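Local atomic coordinates of histidinol-phosphatase (PDB entry 3FVV), a protein that probably dephosphorylates histidinol phosphate to histidinol, the direct precursor of histidine, as a magnesium-dependent hydrolase of the HAD superfamily. Residues F64-L69 / A116-V121; L28-R33 / E39-N44; L113-A116 / V121-P124; T14-D19 / R127-Q132. One frame throughout, in Å; residues are numbered along the deposited sequence.

Contact 1 of 4, residues F64-L69 / A116-V121; sequences FMLGLL and ATNSFV. With SO4 (sulfate ion), chain C.
The side-chain amide of Asn118, packed against Leu66 and Leu69, uses both of its ends. Its nitrogen donates to a water, Asn118 ND2 lying 2.9 Å from the water oxygen, and that water donates in turn to Met65 O at 3.0 Å. A backbone carbonyl of helix 58-70 is thereby tied to the loop opposite without a direct bond between the segments. At the other end, Asn118 OD1 accepts from Val121 N at 3.2 Å, with the donor lifted 51° out of the carbonyl plane. This is an N-cap: asparagine suits the place because its short carbonyl arm can turn back on the first turn of helix 119-128. A chi1 of 78°, which sets CG between the backbone N and the carbonyl carbon, allows that turn.

Aliphatic side chains pack around the amide. Leu66 CD2 slides along the base of the side chain, 3.7 Å from Asn118 CB. Leu69 and Asn118 approach each other head-on, Leu69 CD1 ending 3.7 Å from Asn118 OD1. The other branch of Leu69 goes to Phe120, with CD2 3.7 Å from Phe120 CD2, meeting the ring obliquely. Leucine suits position 69, since its forked end can reach two partners in a buried setting; Leu66 packs a single methyl on the buried Asn118 side chain.

The contact joins helix 58-70 to the start of helix 119-128. Leu66 also leans on Pro139 of strand 133-142, Phe120 meets His81 of helix 74-89 edge-to-face, and Val121 and Leu68 rest on Trp24 and Ala25 of helix 20-30.

Contact 2 of 4, residues L28-R33 / E39-N44; sequences LARTGR and EARRRN
Ala29 and Ala40 meet methyl to methyl, and most of the apolar packing is theirs. Ala29 CB lies 3.4 Å from Ala40 CB, tighter than usual carbon contact, and the two CA atoms are 5.0 Å apart. Alanine suits both places because two helices can come this near only where side chains are short. The same methyl, Ala29 CB, also rests 3.6 Å from Asn44 ND2, one turn further along the second helix; that amide nitrogen makes a weak hydrogen bond to Ala25 O.

In topology this is a helical hairpin. Helix 20-30 ends here, a short link follows, and helix 37-53 packs back on it, an arrangement consistent with the helical cap inserted after the first motif in SerB-type HAD hydrolases.

The charged groups lie at the more exposed side of the contact. Arg41 points its CG directly away from the main-chain nitrogen (chi1 179°), then bends at chi3 to bring its guanidinium edge to the Arg30 chain, with NH2 3.4 Å from Arg30 CG. The two guanidinium planes are 25° apart, and the nearest charged atoms, Arg30 NH1 and Arg41 NH2, stay 5.2 Å from each other. Asp26 forms a salt bridge with each arginine, one carboxylate oxygen apiece, which would offset their like charges.

Contact 3 of 4, residues L113-A116 / V121-P124; sequences LVTA and VTAP. With SO4 (sulfate ion), chain C.
Thr115, the last residue of strand 110-115, reaches toward Thr122 of helix 119-128, and the two threonines meet tip to tip. Followed outward, its side chain divides between a polar and an apolar task. The CB atom already lies beside the bound sulfate, 3.4 Å from O1 of the ion. From there the hydroxyl branch, anti to the backbone N at a chi1 of 175°, goes to the anion: Thr115 OG1 donates to sulfate O1 at 2.9 Å, and it also pairs with Thr117 N. The methyl branch turns to the helix, where Thr115 CG2 is 3.9 Å from Thr122 OG1 and 4.0 Å from Thr122 CG2. Threonine fits because one beta-branched residue serves the ion and the packing together.

On the helix side, Thr122 OG1 is hydrogen-bonded to Thr117 O and Asn118 O, so its polar tip is tied back to the chain leading into its own helix. Leu113 adds a looser touch, CD2 standing 4.4 Å from Thr122 O. These are the strand and helix of the beta-alpha-beta unit that strand 133-142 completes.

The next residue holds the same ion through its backbone, Ala116 N donating to sulfate O2 at 2.8 Å along a nearly straight line (175°). Lys160 NZ and the backbone N atoms of Leu11 and Asp12 supply further bonds. A threonine hydroxyl at a strand end, backbone N-H groups and a lysine match the phosphate-binding motifs of HAD hydrolases, so the ion, probably taken up from the crystallisation liquor, is likely to mark where the substrate's phosphate would lie.

Contact 4 of 4, residues T14-D19 / R127-Q132; sequences TLLPLD and RAFGVQ
Leu15 lays one of its methyl groups on the ring of Phe129 and brings the base of its side chain to the end of that ring. The methyl carbon, Leu15 CD1, stands 4.1 Å from the centroid of the Phe129 ring and only 6° off the ring normal, a CH-pi contact over the middle of the face. Leu15 CB, nearer the backbone, lies 3.8 Å from Phe129 CZ. Contact at both places follows from the shape of the leucine: its CG stands anti to the carbonyl carbon, and the extended second torsion carries CD1 outward across the aromatic face.

Phe129 places its own CG beside the backbone N (chi1 -83°), which aims the ring at the loop 14-19. Its rim is met by the next leucine: Leu16 CD2 approaches the edge, close to the ring plane, at 4.3 Å from Phe129 CE2. Face and edge are thus taken by two successive leucines whose side chains leave the backbone in different directions. A flat ring suits this buried place, since it offers a broad face and a thin rim to two aliphatic neighbours.

Behind the ring the helix ends. Gly130 adopts a positive phi of 76°, a conformation easily reached by glycine, in a Schellman motif that includes the bond from Gly130 N to Arg127 O at 3.0 Å.

The loop after strand 5-9 is in this way packed against the end of helix 119-128. Val101 of helix 95-106 touches Leu15, Phe129 and Val131, while Leu16 also reaches Ile89 of helix 74-89.

Contacts 1, 3 and 4 all use helix 119-128: contact 1 at its start, contact 3 in its early turns, contact 4 at its end. The centres of contacts 3 and 4 are about 8 Å apart, and Leu113 CD1 touches Leu15 CD1 at 3.8 Å. Contact 2 lies farther out, about 15 Å from the centre of contact 1, which it meets through Phe64 and Asn44, and about 24 Å from contact 4. Along the chain, contact 4 encloses the other three, and contact 2 closes before contact 1 opens. The helices of contact 2, probably part of a cap, are joined through helix 58-70 and contact 1 to the sheet core and its anion site.

Contact 1 of 4, residues F64-L69 / A116-V121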
loop_
_atom_site.group_PDB
_atom_site.type_symbol
_atom_site.label_atom_id
_atom_site.label_comp_id
_atom_site.label_asym_id
_atom_site.label_seq_id
_atom_site.Cartn_x
_atom_site.Cartn_y
_atom_site.Cartn_z
ATOM N N PHE A 64 12.475 7.334 6.526
ATOM C CA PHE A 64 13.685 6.623 6.003
ATOM C C PHE A 64 13.454 6.127 4.549
ATOM O O PHE A 64 14.319 6.226 3.679
ATOM C CB PHE A 64 14.036 5.442 6.891
ATOM C CG PHE A 64 15.086 4.553 6.302
ATOM C CD1 PHE A 64 16.413 4.735 6.615
ATOM C CD2 PHE A 64 14.739 3.544 5.403
ATOM C CE1 PHE A 64 17.413 3.917 6.018
ATOM C CE2 PHE A 64 15.709 2.759 4.810
ATOM C CZ PHE A 64 17.045 2.950 5.124
ATOM N N MET A 65 12.295 5.540 4.327
ATOM C CA MET A 65 11.882 5.082 2.995
ATOM C C MET A 65 11.829 6.215 1.957
ATOM O O MET A 65 12.306 6.067 0.846
ATOM C CB MET A 65 10.530 4.321 3.087
ATOM C CG MET A 65 10.583 2.973 3.871
ATOM S SD MET A 65 11.852 1.806 3.173
ATOM C CE MET A 65 11.222 0.256 3.762
ATOM N N LEU A 66 11.303 7.371 2.322
ATOM C CA LEU A 66 11.247 8.518 1.411
ATOM C C LEU A 66 12.613 9.106 1.196
ATOM O O LEU A 66 12.875 9.733 0.145
ATOM C CB LEU A 66 10.290 9.616 1.898
ATOM C CG LEU A 66 8.859 9.145 2.103
ATOM C CD1 LEU A 66 7.976 10.270 2.581
ATOM C CD2 LEU A 66 8.284 8.584 0.823
ATOM N N GLY A 67 13.488 8.916 2.177
ATOM C CA GLY A 67 14.846 9.398 2.078
ATOM C C GLY A 67 15.537 8.646 0.969
ATOM O O GLY A 67 16.455 9.165 0.360
ATOM N N LEU A 68 15.094 7.426 0.668
ATOM C CA LEU A 68 15.663 6.733 -0.477
ATOM C C LEU A 68 15.379 7.451 -1.828
ATOM O O LEU A 68 16.161 7.390 -2.749
ATOM C CB LEU A 68 15.144 5.303 -0.521
ATOM C CG LEU A 68 15.627 4.446 0.661
ATOM C CD1 LEU A 68 14.933 3.095 0.695
ATOM C CD2 LEU A 68 17.125 4.321 0.562
ATOM N N LEU A 69 14.224 8.097 -1.916
ATOM C CA LEU A 69 13.838 8.884 -3.094
ATOM C C LEU A 69 14.568 10.229 -3.211
ATOM O O LEU A 69 14.884 10.706 -4.325
ATOM C CB LEU A 69 12.324 9.101 -3.042
ATOM C CG LEU A 69 11.381 7.876 -2.983
ATOM C CD1 LEU A 69 9.925 8.418 -2.987
ATOM C CD2 LEU A 69 11.568 6.842 -4.113
ATOM N N ALA A 116 0.032 2.035 2.644
ATOM C CA ALA A 116 1.041 2.840 3.332
ATOM C C ALA A 116 2.268 2.979 2.468
ATOM O O ALA A 116 3.052 3.880 2.691
ATOM C CB ALA A 116 1.451 2.233 4.667
ATOM N N THR A 117 2.474 2.087 1.505
ATOM C CA THR A 117 3.685 2.202 0.682
ATOM C C THR A 117 3.508 3.441 -0.231
ATOM O O THR A 117 2.473 3.646 -0.813
ATOM C CB THR A 117 4.020 0.895 -0.027
ATOM O OG1 THR A 117 4.373 -0.104 0.951
ATOM C CG2 THR A 117 5.226 1.048 -1.012
ATOM N N ASN A 118 4.534 4.277 -0.304
ATOM C CA ASN A 118 4.405 5.596 -0.929
ATOM C C ASN A 118 3.956 5.571 -2.395
ATOM O O ASN A 118 4.273 4.606 -3.154
ATOM C CB ASN A 118 5.687 6.423 -0.707
ATOM C CG ASN A 118 6.833 6.042 -1.625
ATOM O OD1 ASN A 118 6.827 6.432 -2.792
ATOM N ND2 ASN A 118 7.874 5.390 -1.078
ATOM N N SER A 119 3.194 6.616 -2.765
ATOM C CA SER A 119 2.599 6.724 -4.076
ATOM C C SER A 119 3.593 6.725 -5.277
ATOM O O SER A 119 3.242 6.273 -6.344
ATOM C CB SER A 119 1.636 7.922 -4.170
ATOM O OG SER A 119 2.335 9.128 -3.940
ATOM N N PHE A 120 4.846 7.143 -5.100
ATOM C CA PHE A 120 5.812 6.952 -6.149
ATOM C C PHE A 120 6.022 5.452 -6.448
ATOM O O PHE A 120 6.062 5.023 -7.593
ATOM C CB PHE A 120 7.187 7.602 -5.849
ATOM C CG PHE A 120 8.191 7.300 -6.917
ATOM C CD1 PHE A 120 8.152 7.973 -8.125
ATOM C CD2 PHE A 120 9.068 6.248 -6.787
ATOM C CE1 PHE A 120 9.040 7.646 -9.162
ATOM C CE2 PHE A 120 9.936 5.919 -7.836
ATOM C CZ PHE A 120 9.906 6.624 -8.992
ATOM N N VAL A 121 6.178 4.679 -5.403
ATOM C CA VAL A 121 6.372 3.241 -5.519
ATOM C C VAL A 121 5.115 2.519 -5.965
ATOM O O VAL A 121 5.212 1.582 -6.712
ATOM C CB VAL A 121 6.935 2.636 -4.167
ATOM C CG1 VAL A 121 6.941 1.088 -4.193
ATOM C CG2 VAL A 121 8.336 3.205 -3.898
HETATM S S SO4 C . 0.181 -1.689 2.946
HETATM O O1 SO4 C . -0.315 -1.966 1.544
HETATM O O2 SO4 C . -0.495 -0.503 3.599
HETATM O O3 SO4 C . 0.052 -2.956 3.650
HETATM O O4 SO4 C . 1.611 -1.347 2.935
HETATM O O HOH W 1 10.702 4.733 -1.318
#

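Contact 2 of 4, residues L28-R33 / E39-N44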
loop_
_atom_site.group_PDB
_atom_site.type_symbol
_atom_site.label_atom_id
_atom_site.label_comp_id
_atom_site.label_asym_id
_atom_site.label_seq_id
_atom_site.Cartn_x
_atom_site.Cartn_y
_atom_site.Cartn_z
ATOM N N LEU A 28 16.904 -1.246 -4.424
ATOM C CA LEU A 28 17.876 -0.146 -4.554
ATOM C C LEU A 28 19.214 -0.524 -3.899
ATOM O O LEU A 28 20.291 -0.271 -4.488
ATOM C CB LEU A 28 17.328 1.164 -3.971
ATOM C CG LEU A 28 16.089 1.774 -4.647
ATOM C CD1 LEU A 28 15.556 2.889 -3.774
ATOM C CD2 LEU A 28 16.412 2.294 -6.009
ATOM N N ALA A 29 19.171 -1.178 -2.739
ATOM C CA ALA A 29 20.416 -1.645 -2.052
ATOM C C ALA A 29 21.248 -2.593 -2.968
ATOM O O ALA A 29 22.451 -2.351 -3.230
ATOM C CB ALA A 29 20.075 -2.345 -0.716
ATOM N N ARG A 30 20.588 -3.678 -3.388
ATOM C CA ARG A 30 21.126 -4.733 -4.260
ATOM C C ARG A 30 21.720 -4.252 -5.541
ATOM O O ARG A 30 22.531 -4.895 -6.121
ATOM C CB ARG A 30 19.993 -5.626 -4.803
ATOM C CG ARG A 30 19.823 -6.913 -4.169
ATOM C CD ARG A 30 19.171 -7.980 -5.128
ATOM N NE ARG A 30 17.934 -7.646 -5.882
ATOM C CZ ARG A 30 16.750 -7.338 -5.352
ATOM N NH1 ARG A 30 16.584 -7.162 -4.051
ATOM N NH2 ARG A 30 15.714 -7.159 -6.149
ATOM N N THR A 31 21.188 -3.169 -6.047
ATOM C CA THR A 31 21.340 -2.825 -7.395
ATOM C C THR A 31 22.265 -1.629 -7.751
ATOM O O THR A 31 22.070 -1.024 -8.786
ATOM C CB THR A 31 19.886 -2.647 -7.884
ATOM O OG1 THR A 31 19.677 -3.342 -9.091
ATOM C CG2 THR A 31 19.461 -1.269 -7.963
ATOM N N GLY A 32 23.248 -1.178 -7.005
ATOM C CA GLY A 32 23.228 -0.675 -5.709
ATOM C C GLY A 32 23.242 0.865 -5.972
ATOM O O GLY A 32 24.216 1.480 -6.445
ATOM N N ARG A 33 22.096 1.456 -5.706
ATOM C CA ARG A 33 21.817 2.821 -5.964
ATOM C C ARG A 33 21.564 3.472 -4.636
ATOM O O ARG A 33 21.065 4.561 -4.590
ATOM C CB ARG A 33 20.575 2.865 -6.847
ATOM C CG ARG A 33 20.900 2.436 -8.229
ATOM C CD ARG A 33 19.796 1.685 -8.848
ATOM N NE ARG A 33 20.074 1.433 -10.271
ATOM C CZ ARG A 33 19.417 0.532 -10.990
ATOM N NH1 ARG A 33 18.453 -0.200 -10.418
ATOM N NH2 ARG A 33 19.693 0.378 -12.269
ATOM N N GLU A 39 26.149 -2.336 3.143
ATOM C CA GLU A 39 25.816 -1.315 4.123
ATOM C C GLU A 39 24.368 -0.845 3.907
ATOM O O GLU A 39 23.634 -0.553 4.866
ATOM C CB GLU A 39 26.784 -0.151 3.937
ATOM C CG GLU A 39 28.307 -0.533 4.017
ATOM C CD GLU A 39 29.198 0.461 3.238
ATOM O OE1 GLU A 39 28.690 1.584 2.963
ATOM O OE2 GLU A 39 30.377 0.131 2.884
ATOM N N ALA A 40 23.972 -0.770 2.634
ATOM C CA ALA A 40 22.596 -0.423 2.269
ATOM C C ALA A 40 21.597 -1.437 2.847
ATOM O O ALA A 40 20.640 -1.075 3.530
ATOM C CB ALA A 40 22.465 -0.350 0.744
ATOM N N ARG A 41 21.820 -2.714 2.574
ATOM C CA ARG A 41 20.910 -3.739 3.086
ATOM C C ARG A 41 20.964 -3.741 4.615
ATOM O O ARG A 41 19.931 -3.893 5.288
ATOM C CB ARG A 41 21.277 -5.111 2.522
ATOM C CG ARG A 41 20.415 -6.265 2.992
ATOM C CD ARG A 41 21.074 -7.580 2.580
ATOM N NE ARG A 41 21.335 -7.627 1.131
ATOM C CZ ARG A 41 20.413 -7.872 0.193
ATOM N NH1 ARG A 41 19.152 -8.120 0.527
ATOM N NH2 ARG A 41 20.752 -7.896 -1.087
ATOM N N ARG A 42 22.170 -3.555 5.154
ATOM C CA ARG A 42 22.330 -3.492 6.597
ATOM C C ARG A 42 21.516 -2.343 7.178
ATOM O O ARG A 42 20.783 -2.526 8.142
ATOM C CB ARG A 42 23.789 -3.311 6.958
ATOM C CG ARG A 42 24.084 -3.568 8.378
ATOM C CD ARG A 42 25.504 -3.144 8.663
ATOM N NE ARG A 42 25.973 -3.598 9.971
ATOM C CZ ARG A 42 26.365 -4.839 10.242
ATOM N NH1 ARG A 42 26.324 -5.785 9.304
ATOM N NH2 ARG A 42 26.789 -5.143 11.460
ATOM N N ARG A 43 21.638 -1.157 6.578
ATOM C CA ARG A 43 20.851 -0.026 7.026
ATOM C C ARG A 43 19.337 -0.248 6.880
ATOM O O ARG A 43 18.585 0.093 7.787
ATOM C CB ARG A 43 21.285 1.249 6.323
ATOM C CG ARG A 43 22.452 1.968 7.010
ATOM C CD ARG A 43 22.528 3.370 6.467
ATOM N NE ARG A 43 22.489 3.344 5.005
ATOM C CZ ARG A 43 23.534 3.051 4.219
ATOM N NH1 ARG A 43 24.736 2.758 4.745
ATOM N NH2 ARG A 43 23.386 3.051 2.894
ATOM N N ASN A 44 18.898 -0.819 5.755
ATOM C CA ASN A 44 17.466 -1.252 5.614
ATOM C C ASN A 44 16.966 -2.170 6.744
ATOM O O ASN A 44 15.905 -1.934 7.346
ATOM C CB ASN A 44 17.208 -1.952 4.259
ATOM C CG ASN A 44 17.385 -1.003 3.069
ATOM O OD1 ASN A 44 17.249 0.209 3.234
ATOM N ND2 ASN A 44 17.672 -1.545 1.874
#

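Contact 3 of 4, residues L113-A116 / V121-P124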
loop_
_atom_site.group_PDB
_atom_site.type_symbol
_atom_site.label_atom_id
_atom_site.label_comp_id
_atom_site.label_asym_id
_atom_site.label_seq_id
_atom_site.Cartn_x
_atom_site.Cartn_y
_atom_site.Cartn_z
ATOM N N LEU A 113 -6.875 1.431 -4.513
ATOM C CA LEU A 113 -5.802 0.832 -3.759
ATOM C C LEU A 113 -5.446 1.766 -2.591
ATOM O O LEU A 113 -5.196 2.973 -2.803
ATOM C CB LEU A 113 -4.615 0.561 -4.690
ATOM C CG LEU A 113 -3.459 -0.341 -4.275
ATOM C CD1 LEU A 113 -3.830 -1.804 -4.135
ATOM C CD2 LEU A 113 -2.291 -0.219 -5.308
ATOM N N VAL A 114 -5.477 1.204 -1.369
ATOM C CA VAL A 114 -5.214 1.977 -0.163
ATOM C C VAL A 114 -4.034 1.380 0.584
ATOM O O VAL A 114 -4.161 0.298 1.215
ATOM C CB VAL A 114 -6.467 2.026 0.775
ATOM C CG1 VAL A 114 -6.262 3.141 1.828
ATOM C CG2 VAL A 114 -7.750 2.251 -0.030
ATOM N N THR A 115 -2.898 2.076 0.540
ATOM C CA THR A 115 -1.635 1.496 0.948
ATOM C C THR A 115 -0.690 2.500 1.615
ATOM O O THR A 115 -0.590 3.643 1.190
ATOM C CB THR A 115 -0.936 0.862 -0.309
ATOM O OG1 THR A 115 0.359 0.377 0.043
ATOM C CG2 THR A 115 -0.803 1.886 -1.422
ATOM N N ALA A 116 0.032 2.035 2.644
ATOM C CA ALA A 116 1.041 2.840 3.332
ATOM C C ALA A 116 2.268 2.979 2.468
ATOM O O ALA A 116 3.052 3.880 2.691
ATOM C CB ALA A 116 1.451 2.233 4.667
ATOM N N VAL A 121 6.178 4.679 -5.403
ATOM C CA VAL A 121 6.372 3.241 -5.519
ATOM C C VAL A 121 5.115 2.519 -5.965
ATOM O O VAL A 121 5.212 1.582 -6.712
ATOM C CB VAL A 121 6.935 2.636 -4.167
ATOM C CG1 VAL A 121 6.941 1.088 -4.193
ATOM C CG2 VAL A 121 8.336 3.205 -3.898
ATOM N N THR A 122 3.935 2.978 -5.582
ATOM C CA THR A 122 2.722 2.197 -5.826
ATOM C C THR A 122 1.834 2.641 -6.974
ATOM O O THR A 122 0.979 1.900 -7.376
ATOM C CB THR A 122 1.855 2.103 -4.550
ATOM O OG1 THR A 122 1.689 3.409 -3.976
ATOM C CG2 THR A 122 2.543 1.171 -3.506
ATOM N N ALA A 123 2.007 3.855 -7.468
ATOM C CA ALA A 123 1.197 4.325 -8.624
ATOM C C ALA A 123 1.186 3.352 -9.805
ATOM O O ALA A 123 0.119 2.986 -10.282
ATOM C CB ALA A 123 1.579 5.762 -9.036
ATOM N N PRO A 124 2.341 2.876 -10.262
ATOM C CA PRO A 124 2.311 1.927 -11.422
ATOM C C PRO A 124 1.726 0.550 -11.069
ATOM O O PRO A 124 1.331 -0.176 -11.937
ATOM C CB PRO A 124 3.793 1.772 -11.828
ATOM C CG PRO A 124 4.428 3.062 -11.317
ATOM C CD PRO A 124 3.692 3.369 -10.001
HETATM S S SO4 C . 0.181 -1.689 2.946
HETATM O O1 SO4 C . -0.315 -1.966 1.544
HETATM O O2 SO4 C . -0.495 -0.503 3.599
HETATM O O3 SO4 C . 0.052 -2.956 3.650
HETATM O O4 SO4 C . 1.611 -1.347 2.935
#

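Contact 4 of 4, residues T14-D19 / R127-Q132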
loop_
_atom_site.group_PDB
_atom_site.type_symbol
_atom_site.label_atom_id
_atom_site.label_comp_id
_atom_site.label_asym_id
_atom_site.label_seq_id
_atom_site.Cartn_x
_atom_site.Cartn_y
_atom_site.Cartn_z
ATOM N N THR A 14 -1.564 -8.410 0.539
ATOM C CA THR A 14 -2.992 -8.600 0.221
ATOM C C THR A 14 -3.100 -8.890 -1.262
ATOM O O THR A 14 -3.501 -9.957 -1.642
ATOM C CB THR A 14 -3.803 -7.317 0.581
ATOM O OG1 THR A 14 -3.801 -7.180 2.003
ATOM C CG2 THR A 14 -5.266 -7.381 0.063
ATOM N N LEU A 15 -2.717 -7.934 -2.103
ATOM C CA LEU A 15 -2.748 -8.162 -3.546
ATOM C C LEU A 15 -1.419 -8.695 -4.059
ATOM O O LEU A 15 -1.401 -9.303 -5.102
ATOM C CB LEU A 15 -3.201 -6.904 -4.295
ATOM C CG LEU A 15 -4.678 -6.464 -4.182
ATOM C CD1 LEU A 15 -4.921 -5.301 -5.116
ATOM C CD2 LEU A 15 -5.647 -7.633 -4.488
ATOM N N LEU A 16 -0.307 -8.516 -3.308
ATOM C CA LEU A 16 0.993 -9.012 -3.723
ATOM C C LEU A 16 1.552 -9.895 -2.597
ATOM O O LEU A 16 1.355 -9.589 -1.420
ATOM C CB LEU A 16 1.972 -7.867 -4.011
ATOM C CG LEU A 16 1.626 -6.845 -5.084
ATOM C CD1 LEU A 16 2.656 -5.715 -4.989
ATOM C CD2 LEU A 16 1.623 -7.514 -6.393
ATOM N N PRO A 17 2.232 -10.996 -2.955
ATOM C CA PRO A 17 2.764 -11.896 -1.951
ATOM C C PRO A 17 4.088 -11.366 -1.422
ATOM O O PRO A 17 4.947 -12.116 -1.131
ATOM C CB PRO A 17 2.966 -13.206 -2.728
ATOM C CG PRO A 17 3.201 -12.780 -4.133
ATOM C CD PRO A 17 2.399 -11.531 -4.320
ATOM N N LEU A 18 4.224 -10.061 -1.271
ATOM C CA LEU A 18 5.436 -9.495 -0.764
ATOM C C LEU A 18 5.104 -8.096 -0.211
ATOM O O LEU A 18 3.975 -7.583 -0.352
ATOM C CB LEU A 18 6.488 -9.464 -1.885
ATOM C CG LEU A 18 6.084 -8.855 -3.265
ATOM C CD1 LEU A 18 6.122 -7.346 -3.206
ATOM C CD2 LEU A 18 6.912 -9.391 -4.459
ATOM N N ASP A 19 6.086 -7.501 0.440
ATOM C CA ASP A 19 6.006 -6.119 0.889
ATOM C C ASP A 19 6.771 -5.251 -0.096
ATOM O O ASP A 19 8.023 -5.234 -0.146
ATOM C CB ASP A 19 6.617 -5.959 2.307
ATOM C CG ASP A 19 6.691 -4.500 2.734
ATOM O OD1 ASP A 19 5.996 -3.654 2.162
ATOM O OD2 ASP A 19 7.447 -4.200 3.647
ATOM N N ARG A 127 -2.042 0.961 -11.404
ATOM C CA ARG A 127 -2.248 0.832 -12.831
ATOM C C ARG A 127 -2.130 -0.627 -13.334
ATOM O O ARG A 127 -2.903 -1.057 -14.218
ATOM C CB ARG A 127 -1.243 1.717 -13.562
ATOM C CG ARG A 127 -1.246 1.615 -15.071
ATOM C CD ARG A 127 -0.175 2.532 -15.572
ATOM N NE ARG A 127 0.240 2.280 -16.943
ATOM C CZ ARG A 127 -0.081 3.029 -18.001
ATOM N NH1 ARG A 127 -0.891 4.101 -17.893
ATOM N NH2 ARG A 127 0.414 2.700 -19.183
ATOM N N ALA A 128 -1.178 -1.391 -12.814
ATOM C CA ALA A 128 -1.060 -2.802 -13.250
ATOM C C ALA A 128 -2.312 -3.623 -12.952
ATOM O O ALA A 128 -2.589 -4.599 -13.645
ATOM C CB ALA A 128 0.189 -3.483 -12.654
ATOM N N PHE A 129 -3.093 -3.202 -11.957
ATOM C CA PHE A 129 -4.329 -3.891 -11.627
ATOM C C PHE A 129 -5.552 -3.317 -12.321
ATOM O O PHE A 129 -6.631 -3.820 -12.126
ATOM C CB PHE A 129 -4.526 -3.854 -10.118
ATOM C CG PHE A 129 -3.774 -4.923 -9.377
ATOM C CD1 PHE A 129 -4.243 -6.200 -9.355
ATOM C CD2 PHE A 129 -2.584 -4.639 -8.710
ATOM C CE1 PHE A 129 -3.547 -7.187 -8.663
ATOM C CE2 PHE A 129 -1.878 -5.594 -8.042
ATOM C CZ PHE A 129 -2.368 -6.880 -7.992
ATOM N N GLY A 130 -5.383 -2.247 -13.108
ATOM C CA GLY A 130 -6.521 -1.536 -13.700
ATOM C C GLY A 130 -7.280 -0.641 -12.745
ATOM O O GLY A 130 -8.424 -0.306 -12.986
ATOM N N VAL A 131 -6.675 -0.320 -11.613
ATOM C CA VAL A 131 -7.329 0.427 -10.583
ATOM C C VAL A 131 -6.929 1.879 -10.834
ATOM O O VAL A 131 -5.733 2.174 -10.988
ATOM C CB VAL A 131 -6.879 -0.057 -9.199
ATOM C CG1 VAL A 131 -7.306 0.972 -8.131
ATOM C CG2 VAL A 131 -7.487 -1.468 -8.917
ATOM N N GLN A 132 -7.916 2.774 -10.839
ATOM C CA GLN A 132 -7.718 4.150 -11.308
ATOM C C GLN A 132 -7.497 5.074 -10.150
ATOM O O GLN A 132 -7.113 6.208 -10.376
ATOM C CB GLN A 132 -8.926 4.659 -12.107
ATOM C CG GLN A 132 -9.322 3.787 -13.298
ATOM C CD GLN A 132 -8.167 3.634 -14.296
ATOM O OE1 GLN A 132 -7.574 4.622 -14.706
ATOM N NE2 GLN A 132 -7.808 2.385 -14.634
#